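Local coordinates for protein putative thioesterase (Novosphingobium aromaticivorans, PDB 3CJY) that is a putative thioesterase that probably hydrolyses acyl-CoA thioesters with two hotdog domains in one chain, and that binds calcium, at residues A[47-52]-A[75-79]; A[86-91]-A[103-107]; A[36-42]-A[182-187]. All coordinates share one frame; numbering follows the deposited sequence. Where two conformers were deposited one is given.

Contact 1 of 3, residues A[47-52]-A[75-79]. With CA (calcium ion), chain B.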
ATOM      1  N   VAL A  47      11.248  10.961 -10.819  1.00 16.26           N
ATOM      2  CA  VAL A  47      10.728  11.904 -11.835  1.00 15.09           C
ATOM      3  C   VAL A  47       9.624  12.796 -11.241  1.00 14.85           C
ATOM      4  O   VAL A  47       9.506  13.976 -11.585  1.00 15.12           O
ATOM      5  CB  VAL A  47      10.300  11.195 -13.167  1.00 14.81           C
ATOM      6  CG1 VAL A  47      11.510  10.515 -13.762  1.00 14.48           C
ATOM      7  CG2 VAL A  47       9.115  10.199 -13.009  1.00 12.90           C
ATOM      8  N   ALA A  48       8.837  12.229 -10.341  1.00 15.16           N
ATOM      9  CA  ALA A  48       7.760  12.973  -9.655  1.00 15.29           C
ATOM     10  C   ALA A  48       8.379  14.060  -8.779  1.00 15.92           C
ATOM     11  O   ALA A  48       7.992  15.227  -8.857  1.00 17.16           O
ATOM     12  CB  ALA A  48       6.866  12.039  -8.800  1.00 14.91           C
ATOM     13  N   ALA A  49       9.366  13.693  -7.977  1.00 16.80           N
ATOM     14  CA  ALA A  49      10.014  14.671  -7.080  1.00 17.28           C
ATOM     15  C   ALA A  49      10.734  15.755  -7.889  1.00 18.05           C
ATOM     16  O   ALA A  49      10.699  16.948  -7.560  1.00 16.70           O
ATOM     17  CB  ALA A  49      10.972  13.966  -6.139  1.00 16.55           C
ATOM     18  N   GLU A  50      11.322  15.336  -8.996  1.00 18.85           N
ATOM     19  CA  GLU A  50      12.112  16.251  -9.845  1.00 19.64           C
ATOM     20  C   GLU A  50      11.168  17.225 -10.564  1.00 18.96           C
ATOM     21  O   GLU A  50      11.457  18.414 -10.745  1.00 19.65           O
ATOM     22  CB  GLU A  50      12.952  15.404 -10.826  1.00 20.82           C
ATOM     23  CG  GLU A  50      14.416  15.823 -10.984  1.00 27.08           C
ATOM     24  CD  GLU A  50      14.621  16.801 -12.074  1.00 33.03           C
ATOM     25  OE1 GLU A  50      13.722  16.863 -12.945  1.00 37.37           O
ATOM     26  OE2 GLU A  50      15.668  17.495 -12.072  1.00 37.34           O
ATOM     27  N   THR A  51      10.014  16.725 -10.968  1.00 18.01           N
ATOM     28  CA  THR A  51       9.033  17.566 -11.662  1.00 16.97           C
ATOM     29  C   THR A  51       8.342  18.490 -10.682  1.00 17.28           C
ATOM     30  O   THR A  51       8.198  19.663 -10.952  1.00 17.06           O
ATOM     31  CB  THR A  51       7.978  16.715 -12.351  1.00 17.54           C
ATOM     32  OG1 THR A  51       8.616  15.956 -13.372  1.00 15.28           O
ATOM     33  CG2 THR A  51       6.872  17.575 -12.948  1.00 15.37           C
ATOM     34  N   VAL A  52       7.974  17.987  -9.514  1.00 17.06           N
ATOM     35  CA  VAL A  52       7.239  18.795  -8.534  1.00 18.61           C
ATOM     36  C   VAL A  52       8.134  19.683  -7.665  1.00 18.43           C
ATOM     37  O   VAL A  52       7.720  20.747  -7.215  1.00 19.62           O
ATOM     38  CB  VAL A  52       6.307  17.904  -7.672  1.00 18.65           C
ATOM     39  CG1 VAL A  52       5.823  18.641  -6.500  1.00 21.19           C
ATOM     40  CG2 VAL A  52       5.124  17.422  -8.521  1.00 21.48           C
ATOM     41  N   LEU A  75       9.004   7.914 -19.171  1.00 15.60           N
ATOM     42  CA  LEU A  75       8.178   8.255 -18.027  1.00 17.08           C
ATOM     43  C   LEU A  75       7.557   9.613 -18.235  1.00 16.99           C
ATOM     44  O   LEU A  75       8.236  10.562 -18.610  1.00 16.78           O
ATOM     45  CB  LEU A  75       8.965   8.232 -16.729  1.00 16.96           C
ATOM     46  CG  LEU A  75       9.711   6.963 -16.340  1.00 19.66           C
ATOM     47  CD1 LEU A  75      11.189   7.094 -16.702  1.00 20.61           C
ATOM     48  CD2 LEU A  75       9.595   6.754 -14.854  1.00 20.98           C
ATOM     49  N   THR A  76       6.237   9.664 -18.060  1.00 16.53           N
ATOM     50  CA  THR A  76       5.471  10.889 -18.209  1.00 16.88           C
ATOM     51  C   THR A  76       4.784  11.222 -16.889  1.00 16.09           C
ATOM     52  O   THR A  76       4.096  10.399 -16.303  1.00 15.76           O
ATOM     53  CB  THR A  76       4.458  10.785 -19.340  1.00 17.32           C
ATOM     54  OG1 THR A  76       5.134  10.387 -20.537  1.00 21.73           O
ATOM     55  CG2 THR A  76       3.786  12.136 -19.601  1.00 18.44           C
ATOM     56  N   VAL A  77       4.999  12.447 -16.451  1.00 16.24           N
ATOM     57  CA  VAL A  77       4.460  12.957 -15.187  1.00 16.35           C
ATOM     58  C   VAL A  77       3.328  13.948 -15.363  1.00 17.02           C
ATOM     59  O   VAL A  77       3.443  14.903 -16.134  1.00 16.66           O
ATOM     60  CB  VAL A  77       5.531  13.699 -14.395  1.00 16.01           C
ATOM     61  CG1 VAL A  77       5.014  14.098 -13.011  1.00 15.59           C
ATOM     62  CG2 VAL A  77       6.806  12.875 -14.270  1.00 17.26           C
ATOM     63  N   GLU A  78       2.229  13.688 -14.658  1.00 17.59           N
ATOM     64  CA  GLU A  78       1.088  14.581 -14.615  1.00 19.18           C
ATOM     65  C   GLU A  78       0.906  15.059 -13.186  1.00 18.83           C
ATOM     66  O   GLU A  78       0.701  14.261 -12.284  1.00 19.81           O
ATOM     67  CB  GLU A  78      -0.179  13.844 -15.040  1.00 19.74           C
ATOM     68  CG  GLU A  78      -1.440  14.685 -14.947  1.00 24.03           C
ATOM     69  CD  GLU A  78      -2.707  13.886 -15.287  1.00 28.97           C
ATOM     70  OE1 GLU A  78      -2.715  12.648 -15.130  1.00 33.66           O
ATOM     71  OE2 GLU A  78      -3.717  14.507 -15.683  1.00 33.10           O
ATOM     72  N   VAL A  79       0.908  16.370 -12.994  1.00 19.25           N
ATOM     73  CA  VAL A  79       0.697  16.939 -11.683  1.00 20.15           C
ATOM     74  C   VAL A  79      -0.802  17.222 -11.533  1.00 20.98           C
ATOM     75  O   VAL A  79      -1.398  18.025 -12.268  1.00 19.94           O
ATOM     76  CB  VAL A  79       1.545  18.220 -11.473  1.00 20.19           C
ATOM     77  CG1 VAL A  79       1.305  18.767 -10.092  1.00 19.75           C
ATOM     78  CG2 VAL A  79       3.030  17.918 -11.719  1.00 22.60           C
TER
HETATM   79 CA    CA B 259       8.274  21.555 -12.316  0.50 21.51          CA
HETATM   80  O   HOH W   1       5.979  21.583 -12.197  1.00 43.10           O
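Helix 47-52 runs over strand 75-79 with the two axes 8.9 Å apart at their closest and their directions 50° apart, which brings Val-47 and Thr-51, one turn apart, onto Val-77. The CG2 methyl of Val-47 touches two strand residues, lying 3.8 Å from Val-77 CG2 and 3.9 Å from Leu-75 CD2; the valine and leucine side chains cross at about a right angle. This is the hotdog fold in miniature: the long helix 37-52 packs across the concave side of curved antiparallel strands. Thr-51 slides past Val-77 in the opposite direction, its methyl over CG1 and its OG1 3.7 Å from Val-77 CG2. Thr-51 OG1, anti to its own carbonyl carbon (chi1 -65°), turns back along the helix and donates to Val-47 O at 2.8 Å, a carbonyl that Thr-51 N reaches from the opposite face of its plane. OG1 also hydrogen-bonds Tyr-17 OH. Alanine here lacks OG1 and the methyl, which would probably leave Val-47 O a donor short, Tyr-17 OH without this partner and a gap beside Val-77. Separately, Thr-51 O binds the calcium ion at 2.3 Å, alongside a water and Asp-14 OD1. Val-52 CG2 rests 3.9 Å from Val-79 CG2.

Contact 2 of 3, residues A[86-91]-A[103-107]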
ATOM      1  N   LEU A  86       0.840  20.211   0.066  1.00 28.83           N
ATOM      2  CA  LEU A  86       0.855  18.913  -0.617  1.00 27.97           C
ATOM      3  C   LEU A  86       0.796  18.989  -2.140  1.00 26.38           C
ATOM      4  O   LEU A  86       0.225  19.904  -2.732  1.00 25.24           O
ATOM      5  CB  LEU A  86      -0.373  18.137  -0.057  1.00 28.32           C
ATOM      6  CG  LEU A  86      -0.924  16.753  -0.405  1.00 30.49           C
ATOM      7  CD1 LEU A  86      -1.923  16.821  -1.524  1.00 31.96           C
ATOM      8  CD2 LEU A  86       0.160  15.726  -0.672  1.00 31.13           C
ATOM      9  N   ALA A  87       1.455  18.030  -2.773  1.00 24.32           N
ATOM     10  CA  ALA A  87       1.366  17.872  -4.201  1.00 23.46           C
ATOM     11  C   ALA A  87       1.056  16.413  -4.507  1.00 23.24           C
ATOM     12  O   ALA A  87       1.402  15.490  -3.739  1.00 20.85           O
ATOM     13  CB  ALA A  87       2.649  18.324  -4.894  1.00 23.38           C
ATOM     14  N   GLN A  88       0.337  16.236  -5.599  1.00 23.01           N
ATOM     15  CA  GLN A  88       0.026  14.907  -6.107  1.00 23.20           C
ATOM     16  C   GLN A  88       0.282  14.809  -7.573  1.00 22.08           C
ATOM     17  O   GLN A  88       0.036  15.750  -8.334  1.00 22.91           O
ATOM     18  CB  GLN A  88      -1.381  14.533  -5.788  1.00 23.37           C
ATOM     19  CG  GLN A  88      -1.510  14.423  -4.293  1.00 27.37           C
ATOM     20  CD  GLN A  88      -2.814  13.906  -3.927  1.00 29.37           C
ATOM     21  OE1 GLN A  88      -3.778  14.336  -4.538  1.00 35.23           O
ATOM     22  NE2 GLN A  88      -2.893  12.959  -2.950  1.00 28.79           N
ATOM     23  N   ALA A  89       0.821  13.664  -7.959  1.00 19.52           N
ATOM     24  CA  ALA A  89       1.171  13.421  -9.358  1.00 17.61           C
ATOM     25  C   ALA A  89       0.855  11.994  -9.731  1.00 17.22           C
ATOM     26  O   ALA A  89       0.643  11.153  -8.865  1.00 16.60           O
ATOM     27  CB  ALA A  89       2.650  13.624  -9.551  1.00 17.92           C
ATOM     28  N   ARG A  90       0.754  11.789 -11.035  1.00 16.66           N
ATOM     29  CA  ARG A  90       0.671  10.471 -11.633  1.00 16.44           C
ATOM     30  C   ARG A  90       1.834  10.320 -12.621  1.00 16.51           C
ATOM     31  O   ARG A  90       2.171  11.263 -13.332  1.00 17.66           O
ATOM     32  CB  ARG A  90      -0.629  10.306 -12.381  1.00 18.59           C
ATOM     33  CG  ARG A  90      -1.803  10.245 -11.476  1.00 20.43           C
ATOM     34  CD  ARG A  90      -2.987   9.615 -12.197  1.00 26.07           C
ATOM     35  NE  ARG A  90      -3.451  10.483 -13.253  1.00 30.83           N
ATOM     36  CZ  ARG A  90      -4.716  10.492 -13.664  1.00 34.81           C
ATOM     37  NH1 ARG A  90      -5.608   9.693 -13.080  1.00 32.09           N
ATOM     38  NH2 ARG A  90      -5.092  11.327 -14.624  1.00 36.22           N
ATOM     39  N   VAL A  91       2.403   9.133 -12.667  1.00 16.16           N
ATOM     40  CA  VAL A  91       3.505   8.805 -13.544  1.00 15.87           C
ATOM     41  C   VAL A  91       3.212   7.545 -14.316  1.00 16.39           C
ATOM     42  O   VAL A  91       2.973   6.511 -13.754  1.00 16.67           O
ATOM     43  CB  VAL A  91       4.847   8.600 -12.806  1.00 15.70           C
ATOM     44  CG1 VAL A  91       5.968   8.303 -13.829  1.00 16.22           C
ATOM     45  CG2 VAL A  91       5.204   9.830 -11.919  1.00 15.66           C
ATOM     46  N   SER A 103       1.205   5.007 -11.902  1.00 16.00           N
ATOM     47  CA  SER A 103       1.375   5.265 -10.476  1.00 17.49           C
ATOM     48  C   SER A 103       0.758   6.559 -10.010  1.00 16.50           C
ATOM     49  O   SER A 103       0.524   7.475 -10.778  1.00 17.02           O
ATOM     50  CB  SER A 103       2.856   5.296 -10.138  1.00 17.85           C
ATOM     51  OG  SER A 103       3.439   6.356 -10.828  1.00 20.93           O
ATOM     52  N   GLY A 104       0.538   6.587  -8.710  1.00 16.24           N
ATOM     53  CA  GLY A 104       0.034   7.759  -7.986  1.00 15.05           C
ATOM     54  C   GLY A 104       0.979   8.032  -6.838  1.00 14.76           C
ATOM     55  O   GLY A 104       1.336   7.138  -6.085  1.00 16.45           O
ATOM     56  N   ILE A 105       1.419   9.261  -6.745  1.00 15.38           N
ATOM     57  CA  ILE A 105       2.430   9.705  -5.797  1.00 15.55           C
ATOM     58  C   ILE A 105       2.040  11.016  -5.105  1.00 14.57           C
ATOM     59  O   ILE A 105       1.511  11.944  -5.741  1.00 15.12           O
ATOM     60  CB  ILE A 105       3.772   9.939  -6.563  1.00 15.19           C
ATOM     61  CG1 ILE A 105       4.210   8.654  -7.293  1.00 17.69           C
ATOM     62  CG2 ILE A 105       4.885  10.434  -5.610  1.00 15.27           C
ATOM     63  CD1 ILE A 105       5.372   8.807  -8.195  1.00 21.57           C
ATOM     64  N   SER A 106       2.241  11.045  -3.790  1.00 15.62           N
ATOM     65  CA  SER A 106       2.013  12.236  -2.971  1.00 16.10           C
ATOM     66  C   SER A 106       3.373  12.766  -2.567  1.00 15.02           C
ATOM     67  O   SER A 106       4.260  12.000  -2.220  1.00 14.70           O
ATOM     68  CB  SER A 106       1.249  11.929  -1.678  1.00 16.79           C
ATOM     69  OG  SER A 106       0.021  11.339  -1.977  1.00 22.30           O
ATOM     70  N   LEU A 107       3.487  14.089  -2.618  1.00 15.60           N
ATOM     71  CA  LEU A 107       4.732  14.798  -2.322  1.00 16.21           C
ATOM     72  C   LEU A 107       4.470  15.946  -1.380  1.00 16.69           C
ATOM     73  O   LEU A 107       3.415  16.539  -1.406  1.00 17.48           O
ATOM     74  CB  LEU A 107       5.397  15.300  -3.607  1.00 16.83           C
ATOM     75  CG  LEU A 107       5.584  14.227  -4.684  1.00 16.95           C
ATOM     76  CD1 LEU A 107       4.433  14.307  -5.709  1.00 12.74           C
ATOM     77  CD2 LEU A 107       6.928  14.372  -5.386  1.00 14.72           C
TER
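Ser-103 pairs with Val-91 at the end of this contact nearer the turn of a beta hairpin, built from strands 87-95 and 98-107 of the first hotdog domain. Ser-103 OG, set between the backbone N and the carbonyl carbon by a chi1 of 63°, donates to Val-91 O at 3.0 Å, in the carbonyl plane and on a lone pair. The backbone N of Ser-103 reaches the same oxygen only weakly, so the side chain reinforces a poorly aligned link, while Val-91 N donates to Ser-103 O from above the carbonyl plane. Gly-104 follows in a non-hydrogen-bonded pair with Arg-90, whose guanidinium leads away to a salt bridge with Glu-78. Ile-105 exchanges two backbone bonds of 2.9 Å with Ala-89, N to O each way, and its CD1 lies 3.9 Å from Val-91 CG2 on the face that packs on helix 37-52. Ser-106 points to the other face, where Leu-205 of the second subunit covers it. Ser-106 OG takes a weak bond from Gln-88 NE2 at 3.5 Å and has a further partner in Gln-58; the same NE2 also bonds Phe-63 O of the second subunit, and Gln-88 OE1 bonds Gln-81. Leu-107 closes the series with two backbone bonds to Ala-87, and Leu-86 CD2 comes within 3.4 Å of Leu-107 O.

Contact 3 of 3, residues A[36-42]-A[182-187]; sequences FGGASMA and AMFADF
The start of the long hotdog helix 37-52, with Phe-36 at its N-cap position, meets residues 182-187, which include the last part of helix 178-185, at one of the places where the N-terminal thioesterase domain meets the C-terminal one. Here the backbones come very close, with Gly-38 CA 4.0 Å from Met-183 CA; a side-chain carbon on Gly-38 would clash with Met-183 and Asp-186. Met-183, present as selenomethionine, lays its CG 3.5 Å from Gly-38 O. Further along, the methyl of Ala-182 packs against the second turn of helix 37-52, its CB 4.0 Å from Ala-42 CB. The ring edge of Phe-36 meets a carbonyl near the ring plane, Phe-36 CZ lying 3.3 Å from Met-183 O, while one face carries Gly-38 N above its centre; the ring also stacks with Tyr-145. Asp-186, with CG anti to the backbone N (chi1 -163°), extends its carboxylate to the first turn of the opposing helix. There Asp-186 OD2 accepts a weak hydrogen bond from Gly-38 N at 2.9 Å and lies 3.1 Å from Phe-36 CE1. The other oxygen, OD1, is held by Gln-253 and Asn-207. With partners on both oxygens, this buried carboxylate is probably fixed in its rotation, and it ties the helix start of one domain to strands 203-211 and 247-256 of the other.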
ATOM      1  N   PHE A  36      13.817  -4.333 -12.919  1.00 13.52           N
ATOM      2  CA  PHE A  36      13.470  -4.574 -11.523  1.00 14.21           C
ATOM      3  C   PHE A  36      12.295  -3.680 -11.108  1.00 14.85           C
ATOM      4  O   PHE A  36      12.300  -2.482 -11.332  1.00 14.40           O
ATOM      5  CB  PHE A  36      14.736  -4.319 -10.663  1.00 13.05           C
ATOM      6  CG  PHE A  36      14.555  -4.505  -9.189  1.00 14.16           C
ATOM      7  CD1 PHE A  36      13.854  -5.568  -8.673  1.00 16.24           C
ATOM      8  CD2 PHE A  36      15.176  -3.613  -8.325  1.00 16.51           C
ATOM      9  CE1 PHE A  36      13.734  -5.736  -7.288  1.00 16.17           C
ATOM     10  CE2 PHE A  36      15.050  -3.756  -6.947  1.00 16.06           C
ATOM     11  CZ  PHE A  36      14.347  -4.836  -6.447  1.00 16.09           C
ATOM     12  N   GLY A  37      11.290  -4.301 -10.493  1.00 15.34           N
ATOM     13  CA  GLY A  37      10.097  -3.574 -10.063  1.00 15.75           C
ATOM     14  C   GLY A  37      10.432  -2.400  -9.167  1.00 14.87           C
ATOM     15  O   GLY A  37       9.889  -1.310  -9.343  1.00 14.35           O
ATOM     16  N   GLY A  38      11.327  -2.645  -8.200  1.00 14.50           N
ATOM     17  CA  GLY A  38      11.748  -1.607  -7.285  1.00 14.03           C
ATOM     18  C   GLY A  38      12.400  -0.440  -7.975  1.00 13.32           C
ATOM     19  O   GLY A  38      12.300   0.720  -7.532  1.00 13.33           O
ATOM     20  N   ALA A  39      13.092  -0.748  -9.066  1.00 12.59           N
ATOM     21  CA  ALA A  39      13.749   0.316  -9.869  1.00 12.07           C
ATOM     22  C   ALA A  39      12.669   1.114 -10.581  1.00 13.07           C
ATOM     23  O   ALA A  39      12.775   2.295 -10.735  1.00 12.43           O
ATOM     24  CB  ALA A  39      14.726  -0.261 -10.895  1.00 11.27           C
ATOM     25  N   SER A  40      11.624   0.443 -11.007  1.00 14.04           N
ATOM     26  CA  SER A  40      10.494   1.130 -11.640  1.00 14.97           C
ATOM     27  C   SER A  40       9.902   2.137 -10.643  1.00 14.57           C
ATOM     28  O   SER A  40       9.635   3.293 -11.002  1.00 15.07           O
ATOM     29  CB  SER A  40       9.428   0.145 -12.103  1.00 14.79           C
ATOM     30  OG  SER A  40       9.922  -0.568 -13.235  1.00 15.70           O
HETATM   31  N   MSE A  41       9.666   1.655  -9.434  1.00 14.61           N
HETATM   32  CA  MSE A  41       9.142   2.517  -8.380  0.50 13.98           C
HETATM   33  C   MSE A  41      10.108   3.672  -8.109  1.00 14.56           C
HETATM   34  O   MSE A  41       9.703   4.857  -8.107  1.00 15.08           O
HETATM   35  CB  MSE A  41       8.824   1.776  -7.090  0.50 14.39           C
HETATM   36  CG  MSE A  41       8.510   2.780  -6.003  0.50 12.82           C
HETATM   37 SE   MSE A  41       6.792   3.753  -6.258  0.38 13.65          SE
HETATM   38  CE  MSE A  41       5.677   2.334  -5.572  0.50 10.52           C
ATOM     39  N   ALA A  42      11.387   3.367  -7.963  1.00 14.04           N
ATOM     40  CA  ALA A  42      12.418   4.386  -7.728  1.00 13.81           C
ATOM     41  C   ALA A  42      12.383   5.486  -8.773  1.00 13.64           C
ATOM     42  O   ALA A  42      12.456   6.672  -8.469  1.00 14.83           O
ATOM     43  CB  ALA A  42      13.796   3.751  -7.676  1.00 13.50           C
ATOM     44  N   ALA A 182      12.930   2.445  -2.312  1.00 14.17           N
ATOM     45  CA  ALA A 182      11.987   1.853  -3.232  1.00 14.71           C
ATOM     46  C   ALA A 182      12.560   0.522  -3.737  1.00 14.57           C
ATOM     47  O   ALA A 182      11.859  -0.453  -3.881  1.00 13.97           O
ATOM     48  CB  ALA A 182      11.695   2.802  -4.417  1.00 13.11           C
HETATM   49  N   MSE A 183      13.859   0.499  -4.007  1.00 13.03           N
HETATM   50  CA  MSE A 183      14.482  -0.705  -4.550  1.00 14.21           C
HETATM   51  C   MSE A 183      14.489  -1.812  -3.472  1.00 13.34           C
HETATM   52  O   MSE A 183      14.153  -2.959  -3.737  1.00 13.45           O
HETATM   53  CB  MSE A 183      15.857  -0.366  -5.130  1.00 14.85           C
HETATM   54  CG  MSE A 183      15.663   0.199  -6.534  1.00 16.13           C
HETATM   55 SE   MSE A 183      17.295   0.779  -7.450  0.75 16.59          SE
HETATM   56  CE  MSE A 183      17.469   2.256  -6.577  1.00 13.77           C
ATOM     57  N   PHE A 184      14.885  -1.462  -2.246  1.00 13.31           N
ATOM     58  CA  PHE A 184      14.957  -2.442  -1.177  1.00 13.65           C
ATOM     59  C   PHE A 184      13.591  -2.988  -0.750  1.00 13.87           C
ATOM     60  O   PHE A 184      13.459  -4.137  -0.291  1.00 14.64           O
ATOM     61  CB  PHE A 184      15.702  -1.871   0.038  1.00 13.61           C
ATOM     62  CG  PHE A 184      17.186  -1.666  -0.186  1.00 13.07           C
ATOM     63  CD1 PHE A 184      17.869  -2.365  -1.182  1.00 13.59           C
ATOM     64  CD2 PHE A 184      17.927  -0.905   0.708  1.00 15.36           C
ATOM     65  CE1 PHE A 184      19.280  -2.269  -1.285  1.00 15.98           C
ATOM     66  CE2 PHE A 184      19.325  -0.770   0.571  1.00 14.65           C
ATOM     67  CZ  PHE A 184      19.975  -1.443  -0.453  1.00 16.33           C
ATOM     68  N   ALA A 185      12.560  -2.143  -0.885  1.00 12.81           N
ATOM     69  CA  ALA A 185      11.181  -2.527  -0.597  1.00 13.46           C
ATOM     70  C   ALA A 185      10.737  -3.675  -1.520  1.00 15.34           C
ATOM     71  O   ALA A 185       9.928  -4.502  -1.151  1.00 17.23           O
ATOM     72  CB  ALA A 185      10.182  -1.309  -0.767  1.00 13.56           C
ATOM     73  N   ASP A 186      11.284  -3.702  -2.739  1.00 14.76           N
ATOM     74  CA  ASP A 186      10.916  -4.743  -3.717  1.00 14.03           C
ATOM     75  C   ASP A 186      11.733  -6.036  -3.607  1.00 14.06           C
ATOM     76  O   ASP A 186      11.843  -6.810  -4.567  1.00 13.66           O
ATOM     77  CB  ASP A 186      10.926  -4.188  -5.119  1.00 13.09           C
ATOM     78  CG  ASP A 186      10.159  -5.079  -6.124  1.00 16.00           C
ATOM     79  OD1 ASP A 186       9.086  -5.593  -5.782  1.00 15.69           O
ATOM     80  OD2 ASP A 186      10.652  -5.263  -7.260  1.00 16.46           O
ATOM     81  N   PHE A 187      12.244  -6.297  -2.411  1.00 13.31           N
ATOM     82  CA  PHE A 187      12.834  -7.582  -2.090  1.00 13.63           C
ATOM     83  C   PHE A 187      11.770  -8.586  -1.549  1.00 14.07           C
ATOM     84  O   PHE A 187      12.057  -9.735  -1.252  1.00 14.61           O
ATOM     85  CB  PHE A 187      13.981  -7.423  -1.097  1.00 14.40           C
ATOM     86  CG  PHE A 187      15.312  -7.141  -1.736  1.00 13.89           C
ATOM     87  CD1 PHE A 187      15.504  -6.004  -2.509  1.00 15.52           C
ATOM     88  CD2 PHE A 187      16.387  -8.010  -1.519  1.00 15.02           C
ATOM     89  CE1 PHE A 187      16.702  -5.737  -3.105  1.00 15.02           C
ATOM     90  CE2 PHE A 187      17.624  -7.739  -2.095  1.00 15.78           C
ATOM     91  CZ  PHE A 187      17.776  -6.589  -2.881  1.00 14.47           C
TER

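In the fold
Contacts 1 and 3 occupy the two ends of the same helix, 37-52, with centres about 17 Å apart: residues 36-42 meet the C-terminal domain in a contact centred about 2 Å from the centre of the folded chain, and residues 47-52 lie against strand 72-79 at the calcium site. Contact 2 has its centre about 8 Å from that of contact 1, and the two touch, Ala-49 packing on Leu-107; strands 72-79 and 87-95 are neighbours in the sheet. Along the chain contact 1 closes before contact 2 opens, and both are nested inside the long loop closed by contact 3. Contacts 1 and 2 thus lie inside the first thioesterase domain, and contact 3 joins it to the second.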